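Local coordinates for protein mediator of RNA polymerase II transcription subunit 18 (Schizosaccharomyces pombe, PDB 3C0T) that serves as a subunit of the Mediator complex, the coactivator that conveys signals from gene-specific regulators to the RNA polymerase II transcription machinery, at residues Tyr141-Ile145 with His157-Gln163; Phe35-Tyr39 with Gln149-Lys153. All blocks are in the same frame, centred on the assembly; numbering follows the deposited sequence.

Contact 1. Residues Tyr141-Ile145 with His157-Gln163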
ATOM      1  N   TYR A 141       8.100   1.211  -1.827  1.00 40.26           N
ATOM      2  CA  TYR A 141       8.126   0.529  -0.540  1.00 41.35           C
ATOM      3  C   TYR A 141       8.419  -0.955  -0.564  1.00 41.35           C
ATOM      4  O   TYR A 141       8.468  -1.594  -1.612  1.00 43.20           O
ATOM      5  CB  TYR A 141       6.777   0.710   0.161  1.00 37.62           C
ATOM      6  CG  TYR A 141       5.641  -0.037  -0.514  1.00 38.83           C
ATOM      7  CD1 TYR A 141       4.978   0.500  -1.622  1.00 40.74           C
ATOM      8  CD2 TYR A 141       5.227  -1.287  -0.050  1.00 41.44           C
ATOM      9  CE1 TYR A 141       3.935  -0.185  -2.246  1.00 40.31           C
ATOM     10  CE2 TYR A 141       4.184  -1.984  -0.670  1.00 40.89           C
ATOM     11  CZ  TYR A 141       3.542  -1.428  -1.767  1.00 43.17           C
ATOM     12  OH  TYR A 141       2.501  -2.110  -2.380  1.00 42.56           O
ATOM     13  N   GLN A 142       8.570  -1.497   0.636  1.00 42.35           N
ATOM     14  CA  GLN A 142       8.840  -2.906   0.828  1.00 44.24           C
ATOM     15  C   GLN A 142       7.857  -3.372   1.892  1.00 43.93           C
ATOM     16  O   GLN A 142       7.571  -2.630   2.835  1.00 43.51           O
ATOM     17  CB  GLN A 142      10.275  -3.080   1.316  1.00 47.26           C
ATOM     18  CG  GLN A 142      10.892  -4.402   0.924  1.00 56.73           C
ATOM     19  CD  GLN A 142      12.395  -4.345   0.955  1.00 60.45           C
ATOM     20  OE1 GLN A 142      13.004  -4.160   2.020  1.00 62.98           O
ATOM     21  NE2 GLN A 142      13.012  -4.482  -0.218  1.00 60.93           N
ATOM     22  N   THR A 143       7.302  -4.569   1.745  1.00 43.23           N
ATOM     23  CA  THR A 143       6.382  -5.026   2.772  1.00 45.55           C
ATOM     24  C   THR A 143       7.121  -6.010   3.676  1.00 45.63           C
ATOM     25  O   THR A 143       7.713  -6.995   3.221  1.00 44.47           O
ATOM     26  CB  THR A 143       5.061  -5.607   2.166  1.00 46.02           C
ATOM     27  OG1 THR A 143       5.044  -7.025   2.277  1.00 51.32           O
ATOM     28  CG2 THR A 143       4.912  -5.196   0.732  1.00 39.08           C
ATOM     29  N   LEU A 144       7.119  -5.684   4.965  1.00 46.09           N
ATOM     30  CA  LEU A 144       7.814  -6.461   5.977  1.00 45.60           C
ATOM     31  C   LEU A 144       6.908  -7.249   6.911  1.00 45.94           C
ATOM     32  O   LEU A 144       5.690  -7.096   6.891  1.00 47.25           O
ATOM     33  CB  LEU A 144       8.709  -5.519   6.787  1.00 45.38           C
ATOM     34  CG  LEU A 144      10.087  -5.115   6.228  1.00 48.40           C
ATOM     35  CD1 LEU A 144      10.254  -5.521   4.769  1.00 46.74           C
ATOM     36  CD2 LEU A 144      10.272  -3.614   6.410  1.00 46.56           C
ATOM     37  N   ILE A 145       7.527  -8.084   7.739  1.00 46.58           N
ATOM     38  CA  ILE A 145       6.821  -8.926   8.696  1.00 46.01           C
ATOM     39  C   ILE A 145       7.374  -8.678  10.093  1.00 47.01           C
ATOM     40  O   ILE A 145       8.583  -8.740  10.302  1.00 46.91           O
ATOM     41  CB  ILE A 145       7.020 -10.438   8.353  1.00 46.94           C
ATOM     42  CG1 ILE A 145       6.549 -10.720   6.925  1.00 44.83           C
ATOM     43  CG2 ILE A 145       6.253 -11.315   9.333  1.00 45.60           C
ATOM     44  CD1 ILE A 145       5.096 -10.378   6.697  1.00 47.69           C
ATOM     45  N   HIS A 157      11.174  -8.275   9.282  1.00 52.65           N
ATOM     46  CA  HIS A 157      11.787  -9.105   8.257  1.00 53.75           C
ATOM     47  C   HIS A 157      11.105  -9.063   6.907  1.00 53.71           C
ATOM     48  O   HIS A 157       9.880  -9.006   6.816  1.00 52.69           O
ATOM     49  CB  HIS A 157      11.831 -10.570   8.708  1.00 55.22           C
ATOM     50  CG  HIS A 157      12.467 -10.773  10.045  1.00 56.87           C
ATOM     51  ND1 HIS A 157      11.745 -11.126  11.164  1.00 57.01           N
ATOM     52  CD2 HIS A 157      13.753 -10.642  10.449  1.00 57.77           C
ATOM     53  CE1 HIS A 157      12.560 -11.201  12.202  1.00 58.66           C
ATOM     54  NE2 HIS A 157      13.782 -10.912  11.795  1.00 58.57           N
ATOM     55  N   PRO A 158      11.898  -9.088   5.826  1.00 55.01           N
ATOM     56  CA  PRO A 158      11.275  -9.068   4.500  1.00 56.41           C
ATOM     57  C   PRO A 158      10.660 -10.457   4.316  1.00 57.51           C
ATOM     58  O   PRO A 158      11.025 -11.395   5.026  1.00 56.34           O
ATOM     59  CB  PRO A 158      12.459  -8.818   3.565  1.00 53.97           C
ATOM     60  CG  PRO A 158      13.601  -9.493   4.286  1.00 54.23           C
ATOM     61  CD  PRO A 158      13.370  -9.063   5.725  1.00 54.16           C
ATOM     62  N   MET A 159       9.724 -10.595   3.390  1.00 59.81           N
ATOM     63  CA  MET A 159       9.105 -11.892   3.167  1.00 62.72           C
ATOM     64  C   MET A 159      10.044 -12.791   2.369  1.00 64.33           C
ATOM     65  O   MET A 159       9.871 -14.008   2.325  1.00 64.81           O
ATOM     66  CB  MET A 159       7.786 -11.710   2.427  1.00 62.94           C
ATOM     67  CG  MET A 159       6.855 -10.739   3.119  1.00 65.63           C
ATOM     68  SD  MET A 159       5.285 -10.633   2.285  1.00 69.07           S
ATOM     69  CE  MET A 159       4.600 -12.215   2.791  1.00 67.72           C
ATOM     70  N   ASN A 160      11.043 -12.174   1.746  1.00 66.94           N
ATOM     71  CA  ASN A 160      12.030 -12.881   0.942  1.00 69.06           C
ATOM     72  C   ASN A 160      13.315 -12.066   0.965  1.00 70.64           C
ATOM     73  O   ASN A 160      13.271 -10.842   1.048  1.00 72.34           O
ATOM     74  CB  ASN A 160      11.525 -13.026  -0.491  1.00 70.71           C
ATOM     75  CG  ASN A 160      12.424 -13.904  -1.338  1.00 72.89           C
ATOM     76  OD1 ASN A 160      13.588 -13.576  -1.582  1.00 73.52           O
ATOM     77  ND2 ASN A 160      11.888 -15.035  -1.789  1.00 73.34           N
ATOM     78  N   GLU A 161      14.458 -12.737   0.880  1.00 72.45           N
ATOM     79  CA  GLU A 161      15.748 -12.052   0.920  1.00 74.67           C
ATOM     80  C   GLU A 161      16.118 -11.291  -0.353  1.00 73.47           C
ATOM     81  O   GLU A 161      16.992 -10.421  -0.331  1.00 72.98           O
ATOM     82  CB  GLU A 161      16.847 -13.056   1.267  1.00 78.42           C
ATOM     83  CG  GLU A 161      16.673 -13.678   2.646  1.00 84.53           C
ATOM     84  CD  GLU A 161      17.655 -14.802   2.912  1.00 88.10           C
ATOM     85  OE1 GLU A 161      17.603 -15.394   4.015  1.00 89.86           O
ATOM     86  OE2 GLU A 161      18.477 -15.095   2.015  1.00 90.96           O
ATOM     87  N   GLU A 162      15.459 -11.623  -1.457  1.00 71.71           N
ATOM     88  CA  GLU A 162      15.713 -10.961  -2.733  1.00 72.11           C
ATOM     89  C   GLU A 162      14.447 -10.214  -3.135  1.00 68.83           C
ATOM     90  O   GLU A 162      14.048 -10.190  -4.299  1.00 68.40           O
ATOM     91  CB  GLU A 162      16.080 -11.994  -3.802  1.00 76.52           C
ATOM     92  CG  GLU A 162      17.392 -12.714  -3.523  1.00 83.59           C
ATOM     93  CD  GLU A 162      18.553 -11.744  -3.344  1.00 88.42           C
ATOM     94  OE1 GLU A 162      18.950 -11.094  -4.340  1.00 90.84           O
ATOM     95  OE2 GLU A 162      19.059 -11.623  -2.203  1.00 90.15           O
ATOM     96  N   GLN A 163      13.831  -9.596  -2.138  1.00 64.03           N
ATOM     97  CA  GLN A 163      12.593  -8.857  -2.309  1.00 59.08           C
ATOM     98  C   GLN A 163      12.753  -7.526  -3.028  1.00 52.87           C
ATOM     99  O   GLN A 163      13.544  -6.681  -2.614  1.00 51.44           O
ATOM    100  CB  GLN A 163      11.990  -8.607  -0.934  1.00 60.07           C
ATOM    101  CG  GLN A 163      10.555  -8.185  -0.949  1.00 61.56           C
ATOM    102  CD  GLN A 163       9.989  -8.135   0.447  1.00 60.44           C
ATOM    103  OE1 GLN A 163      10.050  -9.119   1.175  1.00 59.60           O
ATOM    104  NE2 GLN A 163       9.440  -6.990   0.831  1.00 61.75           N
TER
HETATM  105  O   HOH W   1       8.353  -5.389  -0.954  1.00 51.25           O
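An antiparallel strand pair need not run far to be effective, provided that side chains take over where the backbone stops. Here Ile145 and His157 form a hydrogen-bonded pair, with CA atoms 5.0 Å apart: Ile145 N gives to His157 O at 2.7 Å, and His157 N to Ile145 O at 2.8 Å. Beyond Pro158, which has no amide hydrogen to offer, the chain of His157-Gln163 leaves the strand and folds back through a type I turn from Asn160 to Gln163. Within it Asn160 OD1 accepts from Glu162 N at 2.7 Å, an Asx turn. The turn brings back Gln163, whose amide does the work of a missing backbone partner: its NE2 donates to Thr143 O at 2.9 Å, while its OE1 accepts from Met159 N at 2.7 Å. Water 1 accepts from both Thr143 N (3.0 Å) and Gln163 NE2 (2.6 Å). Apolar contacts fill in around this polar core, Ile145 CG1 on Met159 CG at 3.8 Å and Leu144 CD1 on Pro158 CB at 4.1 Å. On its other edge Tyr141-Ile145 pairs with strand 118-133, through Gln142 with Gln127 and Leu144 with Ile125, and Tyr141 already bonds to Ile166 as strand 165-173 takes over from the short strand 156-158; Met159 and Asn160 also meet the Mediator subunit 8 chain.

Contact 2. Residues Phe35-Tyr39 with Gln149-Lys153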
ATOM      1  N   PHE A  35       1.906   0.199  10.102  1.00 41.27           N
ATOM      2  CA  PHE A  35       1.579  -1.132  10.590  1.00 41.45           C
ATOM      3  C   PHE A  35       0.152  -1.393  10.104  1.00 42.94           C
ATOM      4  O   PHE A  35      -0.765  -0.618  10.398  1.00 42.51           O
ATOM      5  CB  PHE A  35       1.625  -1.190  12.118  1.00 40.02           C
ATOM      6  CG  PHE A  35       1.773  -2.580  12.663  1.00 41.11           C
ATOM      7  CD1 PHE A  35       3.001  -3.028  13.150  1.00 42.66           C
ATOM      8  CD2 PHE A  35       0.700  -3.461  12.653  1.00 43.56           C
ATOM      9  CE1 PHE A  35       3.156  -4.340  13.619  1.00 44.74           C
ATOM     10  CE2 PHE A  35       0.843  -4.778  13.118  1.00 43.86           C
ATOM     11  CZ  PHE A  35       2.076  -5.215  13.601  1.00 44.66           C
ATOM     12  N   TRP A  36      -0.026  -2.469   9.342  1.00 43.51           N
ATOM     13  CA  TRP A  36      -1.334  -2.827   8.811  1.00 42.39           C
ATOM     14  C   TRP A  36      -1.830  -4.129   9.403  1.00 44.00           C
ATOM     15  O   TRP A  36      -1.085  -5.108   9.463  1.00 45.96           O
ATOM     16  CB  TRP A  36      -1.281  -3.015   7.289  1.00 40.64           C
ATOM     17  CG  TRP A  36      -1.105  -1.767   6.496  1.00 39.29           C
ATOM     18  CD1 TRP A  36       0.066  -1.110   6.251  1.00 35.93           C
ATOM     19  CD2 TRP A  36      -2.134  -1.018   5.831  1.00 36.60           C
ATOM     20  NE1 TRP A  36      -0.169  -0.006   5.478  1.00 35.74           N
ATOM     21  CE2 TRP A  36      -1.508   0.077   5.201  1.00 36.10           C
ATOM     22  CE3 TRP A  36      -3.523  -1.167   5.705  1.00 36.80           C
ATOM     23  CZ2 TRP A  36      -2.219   1.025   4.449  1.00 36.96           C
ATOM     24  CZ3 TRP A  36      -4.236  -0.222   4.959  1.00 38.09           C
ATOM     25  CH2 TRP A  36      -3.578   0.859   4.337  1.00 37.25           C
ATOM     26  N   VAL A  37      -3.087  -4.140   9.835  1.00 45.08           N
ATOM     27  CA  VAL A  37      -3.702  -5.358  10.357  1.00 46.96           C
ATOM     28  C   VAL A  37      -5.008  -5.486   9.570  1.00 45.94           C
ATOM     29  O   VAL A  37      -5.781  -4.528   9.456  1.00 45.09           O
ATOM     30  CB  VAL A  37      -3.984  -5.284  11.892  1.00 47.90           C
ATOM     31  CG1 VAL A  37      -2.823  -4.615  12.596  1.00 47.82           C
ATOM     32  CG2 VAL A  37      -5.270  -4.537  12.165  1.00 53.45           C
ATOM     33  N   VAL A  38      -5.236  -6.660   8.998  1.00 44.87           N
ATOM     34  CA  VAL A  38      -6.427  -6.884   8.200  1.00 45.59           C
ATOM     35  C   VAL A  38      -7.411  -7.822   8.891  1.00 47.08           C
ATOM     36  O   VAL A  38      -7.012  -8.829   9.469  1.00 45.80           O
ATOM     37  CB  VAL A  38      -6.030  -7.459   6.822  1.00 45.47           C
ATOM     38  CG1 VAL A  38      -7.258  -7.642   5.947  1.00 45.11           C
ATOM     39  CG2 VAL A  38      -5.021  -6.533   6.152  1.00 43.68           C
ATOM     40  N   TYR A  39      -8.695  -7.473   8.830  1.00 50.30           N
ATOM     41  CA  TYR A  39      -9.762  -8.270   9.438  1.00 52.58           C
ATOM     42  C   TYR A  39     -10.783  -8.699   8.401  1.00 54.22           C
ATOM     43  O   TYR A  39     -11.177  -7.922   7.532  1.00 54.03           O
ATOM     44  CB  TYR A  39     -10.489  -7.483  10.529  1.00 53.42           C
ATOM     45  CG  TYR A  39      -9.721  -7.378  11.819  1.00 56.04           C
ATOM     46  CD1 TYR A  39      -8.695  -6.448  11.968  1.00 58.45           C
ATOM     47  CD2 TYR A  39     -10.008  -8.224  12.889  1.00 56.72           C
ATOM     48  CE1 TYR A  39      -7.970  -6.362  13.154  1.00 60.16           C
ATOM     49  CE2 TYR A  39      -9.285  -8.147  14.080  1.00 59.67           C
ATOM     50  CZ  TYR A  39      -8.271  -7.214  14.200  1.00 60.61           C
ATOM     51  OH  TYR A  39      -7.551  -7.130  15.367  1.00 65.26           O
ATOM     52  N   GLN A 149       4.064 -10.884  16.587  1.00 58.70           N
ATOM     53  CA  GLN A 149       2.755 -10.361  16.228  1.00 59.88           C
ATOM     54  C   GLN A 149       2.369  -9.082  16.980  1.00 59.40           C
ATOM     55  O   GLN A 149       2.497  -9.005  18.197  1.00 59.70           O
ATOM     56  CB  GLN A 149       1.677 -11.430  16.425  1.00 60.95           C
ATOM     57  CG  GLN A 149       0.286 -10.954  16.024  1.00 62.39           C
ATOM     58  CD  GLN A 149      -0.692 -12.097  15.812  1.00 65.12           C
ATOM     59  OE1 GLN A 149      -0.519 -12.918  14.909  1.00 65.91           O
ATOM     60  NE2 GLN A 149      -1.728 -12.152  16.644  1.00 64.39           N
ATOM     61  N   ARG A 150       1.902  -8.085  16.227  1.00 57.80           N
ATOM     62  CA  ARG A 150       1.477  -6.788  16.755  1.00 56.26           C
ATOM     63  C   ARG A 150       2.600  -6.042  17.471  1.00 57.33           C
ATOM     64  O   ARG A 150       2.350  -5.218  18.357  1.00 58.27           O
ATOM     65  CB  ARG A 150       0.276  -6.961  17.695  1.00 56.07           C
ATOM     66  CG  ARG A 150      -0.680  -5.753  17.757  1.00 57.08           C
ATOM     67  CD  ARG A 150      -1.189  -5.337  16.366  1.00 54.46           C
ATOM     68  NE  ARG A 150      -1.670  -6.486  15.604  1.00 54.26           N
ATOM     69  CZ  ARG A 150      -2.842  -7.082  15.792  1.00 54.16           C
ATOM     70  NH1 ARG A 150      -3.682  -6.636  16.719  1.00 51.66           N
ATOM     71  NH2 ARG A 150      -3.169  -8.137  15.060  1.00 52.57           N
ATOM     72  N   SER A 151       3.839  -6.322  17.072  1.00 56.30           N
ATOM     73  CA  SER A 151       5.001  -5.673  17.668  1.00 56.08           C
ATOM     74  C   SER A 151       5.650  -4.672  16.712  1.00 56.99           C
ATOM     75  O   SER A 151       5.825  -4.949  15.528  1.00 56.98           O
ATOM     76  CB  SER A 151       6.035  -6.724  18.086  1.00 55.18           C
ATOM     77  OG  SER A 151       7.222  -6.113  18.566  1.00 56.87           O
ATOM     78  N   ILE A 152       6.004  -3.504  17.235  1.00 58.66           N
ATOM     79  CA  ILE A 152       6.652  -2.476  16.434  1.00 58.53           C
ATOM     80  C   ILE A 152       8.132  -2.405  16.803  1.00 60.79           C
ATOM     81  O   ILE A 152       8.847  -1.495  16.376  1.00 62.37           O
ATOM     82  CB  ILE A 152       6.016  -1.098  16.665  1.00 56.91           C
ATOM     83  CG1 ILE A 152       6.079  -0.737  18.151  1.00 56.35           C
ATOM     84  CG2 ILE A 152       4.584  -1.103  16.167  1.00 55.86           C
ATOM     85  CD1 ILE A 152       5.543   0.643  18.471  1.00 54.05           C
ATOM     86  N   LYS A 153       8.589  -3.364  17.602  1.00 61.37           N
ATOM     87  CA  LYS A 153       9.991  -3.395  18.000  1.00 63.71           C
ATOM     88  C   LYS A 153      10.813  -4.122  16.942  1.00 62.80           C
ATOM     89  O   LYS A 153      10.530  -5.277  16.602  1.00 61.95           O
ATOM     90  CB  LYS A 153      10.168  -4.101  19.356  1.00 65.04           C
ATOM     91  CG  LYS A 153       9.451  -3.420  20.518  1.00 69.76           C
ATOM     92  CD  LYS A 153       9.890  -3.969  21.875  1.00 72.99           C
ATOM     93  CE  LYS A 153       9.704  -5.481  21.973  1.00 74.96           C
ATOM     94  NZ  LYS A 153       8.291  -5.900  21.729  1.00 77.27           N
TER
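A loop can pack on a strand without any hydrogen bond crossing between them, as Gln149-Lys153 does against Phe35-Tyr39; the nearest CA atoms, those of Phe35 and Ile152, stay 7.9 Å apart. Phe35 spans the gap. With chi1 in the t well its ring reaches across to the loop backbone, CZ lying 3.6 Å from Arg150 CA and CE1 3.3 Å from Ser151 O, which sits at the ring edge near its plane. Ile152, with chi1 p, sets CG2 3.9 Å from Phe35 CD1 while the end of its side chain leads away. Arg150 has positive backbone angles (phi 61°, psi 27°), a left-handed conformation that turns the chain here. Its side chain starts out sideways, but chi2 and chi3, both p, fold it over the strand: CD comes to 3.9 Å from Phe35 CE2, and Val37 CG1 covers one face of the guanidinium, 3.7 Å from Arg150 NE. The charge itself is met by Glu123 of strand 118-133, in a salt bridge from NE, so the strand 35-39 supplies mainly an apolar bed. Beyond, Ser151 OG accepts from Lys153 N at 3.2 Å, an ST turn. Trp72 joins the same cluster, meeting the Phe35 ring and donating from NE1 to Arg150 O. The arrangement is that of a connecting loop laid over one face of a curved antiparallel sheet, here the beta barrel of Med18, with an arginine whose CD and guanidinium face pack on the strand while its charge is paired with Glu123 of the neighbouring strand.

The two contacts meet the same antiparallel sheet in different ways. Contact 1 is made at the edge of strand 136-146 and relies on directional bonds, from backbone, glutamine amide and water; it is partly buried, with His157 exposed. Contact 2 lies on a face of strand 27-41, is more fully buried, and depends on aromatic and aliphatic packing around a charge paired outside it. Their segments alternate along the chain, since loop 149-153 belongs to the connection between the two strands joined in contact 1. One excursion of the chain thus packs on strand 27-41 before returning to pair with strand 136-146, the two contact centres lying about 15 Å apart.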